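Local coordinates for TqaA (Penicillium aethiopicum, PDB 5DLK), which is a fungal nonribosomal peptide synthetase whose terminal condensation-like domain, the part described here, is implicated in peptide macrocyclization and binds phosphopantetheine, at residues 131-136 with 411-416. Residues are numbered along the deposited sequence; the frame is centred on the assembly and turned at random.
Sequences DPMEVC and SKFARF. With EDO (1,2-ethanediol), chain E.
Met-133 and Phe-413 form the centre of a helix-on-sheet contact, partly buried, in which the first turn of helix 132-144 packs against edge strand 407-415 of the five-stranded mixed sheet in this condensation-type domain. The two short segments run nearly parallel, 11° apart, with their axes 11.3 Å from each other, and the gap is bridged mainly by side chains, with the Cys-136 carbonyl also reaching the Phe-413 ring. Met-133 starts with CG anti to its amide nitrogen (chi1 -173°), then bends at chi2 and chi3. That path takes SD to 3.9 Å from Phe-413 CZ, an oblique Met-aromatic contact with the sulfur 60° off the ring normal, and carries CE to 3.5 Å from Ser-411 OG. One turn on, Cys-136 meets the neighbouring ring atom: its carbonyl O lies 3.9 Å from Phe-413 CE2, and its CB lies 4.2 Å from the same carbon. Trp-140 of the same helix also meets the Phe-413 ring, while Thr-73 of the adjoining strand touches Met-133. Asp-131 caps the helix start, its OD2 accepting from Glu-134 N at 2.8 Å. With no hydrogen bond joining the segments, helix and strand are held here by dispersion and sulfur-ring contacts, away from the phosphopantetheine site.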
loop_
_atom_site.group_PDB
_atom_site.type_symbol
_atom_site.label_atom_id
_atom_site.label_comp_id
_atom_site.label_asym_id
_atom_site.label_seq_id
_atom_site.Cartn_x
_atom_site.Cartn_y
_atom_site.Cartn_z
ATOM N N ASP A 131 29.159 -1.682 13.686
ATOM C CA ASP A 131 28.292 -0.819 12.885
ATOM C C ASP A 131 26.816 -1.001 13.244
ATOM O O ASP A 131 26.283 -2.108 13.167
ATOM C CB ASP A 131 28.490 -1.072 11.391
ATOM C CG ASP A 131 27.484 -0.308 10.541
ATOM O OD1 ASP A 131 27.662 0.909 10.338
ATOM O OD2 ASP A 131 26.493 -0.923 10.100
ATOM N N PRO A 132 26.153 0.096 13.623
ATOM C CA PRO A 132 24.768 0.036 14.096
ATOM C C PRO A 132 23.815 -0.530 13.037
ATOM O O PRO A 132 22.894 -1.247 13.397
ATOM C CB PRO A 132 24.427 1.498 14.396
ATOM C CG PRO A 132 25.724 2.203 14.455
ATOM C CD PRO A 132 26.655 1.477 13.559
ATOM N N MET A 133 24.038 -0.228 11.761
ATOM C CA MET A 133 23.135 -0.745 10.732
ATOM C C MET A 133 23.268 -2.267 10.626
ATOM O O MET A 133 22.270 -2.969 10.458
ATOM C CB MET A 133 23.392 -0.091 9.371
ATOM C CG MET A 133 22.347 -0.485 8.308
ATOM S SD MET A 133 20.645 0.002 8.692
ATOM C CE MET A 133 20.726 1.781 8.502
ATOM N N GLU A 134 24.491 -2.779 10.769
ATOM C CA GLU A 134 24.727 -4.217 10.693
ATOM C C GLU A 134 24.059 -4.958 11.848
ATOM O O GLU A 134 23.623 -6.103 11.693
ATOM C CB GLU A 134 26.232 -4.523 10.664
ATOM C CG GLU A 134 26.903 -4.093 9.350
ATOM C CD GLU A 134 28.414 -4.256 9.378
ATOM O OE1 GLU A 134 28.909 -5.050 10.212
ATOM O OE2 GLU A 134 29.098 -3.593 8.561
ATOM N N VAL A 135 23.995 -4.320 13.011
ATOM C CA VAL A 135 23.243 -4.873 14.133
ATOM C C VAL A 135 21.745 -4.925 13.784
ATOM O O VAL A 135 21.075 -5.924 14.036
ATOM C CB VAL A 135 23.447 -4.038 15.410
ATOM C CG1 VAL A 135 22.459 -4.456 16.510
ATOM C CG2 VAL A 135 24.900 -4.168 15.884
ATOM N N CYS A 136 21.239 -3.833 13.233
ATOM C CA CYS A 136 19.832 -3.766 12.819
ATOM C C CYS A 136 19.512 -4.871 11.812
ATOM O O CYS A 136 18.478 -5.542 11.910
ATOM C CB CYS A 136 19.507 -2.406 12.208
ATOM S SG CYS A 136 19.507 -1.004 13.343
ATOM N N SER A 411 17.060 4.675 4.746
ATOM C CA SER A 411 17.169 3.390 4.071
ATOM C C SER A 411 16.065 2.485 4.618
ATOM O O SER A 411 15.375 2.864 5.553
ATOM C CB SER A 411 18.558 2.767 4.272
ATOM O OG SER A 411 18.767 2.413 5.621
ATOM N N LYS A 412 15.889 1.292 4.057
ATOM C CA LYS A 412 14.825 0.430 4.576
ATOM C C LYS A 412 15.109 -1.038 4.362
ATOM O O LYS A 412 15.929 -1.415 3.510
ATOM C CB LYS A 412 13.475 0.801 3.931
ATOM C CG LYS A 412 13.415 0.490 2.435
ATOM C CD LYS A 412 12.030 0.737 1.866
ATOM C CE LYS A 412 12.035 0.561 0.341
ATOM N NZ LYS A 412 12.577 -0.758 -0.016
ATOM N N PHE A 413 14.456 -1.863 5.175
ATOM C CA PHE A 413 14.357 -3.287 4.929
ATOM C C PHE A 413 12.880 -3.526 4.578
ATOM O O PHE A 413 12.006 -2.843 5.113
ATOM C CB PHE A 413 14.720 -4.139 6.138
ATOM C CG PHE A 413 16.029 -3.785 6.804
ATOM C CD1 PHE A 413 17.152 -3.452 6.069
ATOM C CD2 PHE A 413 16.118 -3.803 8.195
ATOM C CE1 PHE A 413 18.361 -3.147 6.718
ATOM C CE2 PHE A 413 17.315 -3.492 8.842
ATOM C CZ PHE A 413 18.427 -3.166 8.101
ATOM N N ALA A 414 12.601 -4.513 3.735
ATOM C CA ALA A 414 11.209 -4.783 3.357
ATOM C C ALA A 414 10.964 -6.252 2.981
ATOM O O ALA A 414 11.809 -6.905 2.360
ATOM C CB ALA A 414 10.801 -3.862 2.207
ATOM N N ARG A 415 9.804 -6.761 3.389
ATOM C CA ARG A 415 9.322 -8.087 3.019
ATOM C C ARG A 415 8.003 -7.903 2.262
ATOM O O ARG A 415 7.205 -7.028 2.614
ATOM C CB ARG A 415 9.070 -8.971 4.242
ATOM C CG ARG A 415 10.258 -9.087 5.211
ATOM C CD ARG A 415 11.508 -9.523 4.489
ATOM N NE ARG A 415 11.412 -10.878 3.960
ATOM C CZ ARG A 415 12.397 -11.467 3.288
ATOM N NH1 ARG A 415 13.538 -10.822 3.097
ATOM N NH2 ARG A 415 12.249 -12.696 2.811
ATOM N N PHE A 416 7.792 -8.741 1.253
ATOM C CA PHE A 416 6.540 -8.747 0.479
ATOM C C PHE A 416 6.530 -10.004 -0.364
ATOM O O PHE A 416 7.418 -10.201 -1.183
ATOM C CB PHE A 416 6.419 -7.508 -0.412
ATOM C CG PHE A 416 5.195 -7.523 -1.305
ATOM C CD1 PHE A 416 3.931 -7.417 -0.758
ATOM C CD2 PHE A 416 5.324 -7.662 -2.687
ATOM C CE1 PHE A 416 2.779 -7.426 -1.575
ATOM C CE2 PHE A 416 4.182 -7.665 -3.513
ATOM C CZ PHE A 416 2.917 -7.551 -2.953
HETATM C C1 EDO E . 10.638 -9.974 -1.417
HETATM O O1 EDO E . 9.712 -8.894 -1.689
HETATM C C2 EDO E . 10.947 -10.143 0.082
HETATM O O2 EDO E . 9.811 -10.648 0.818
#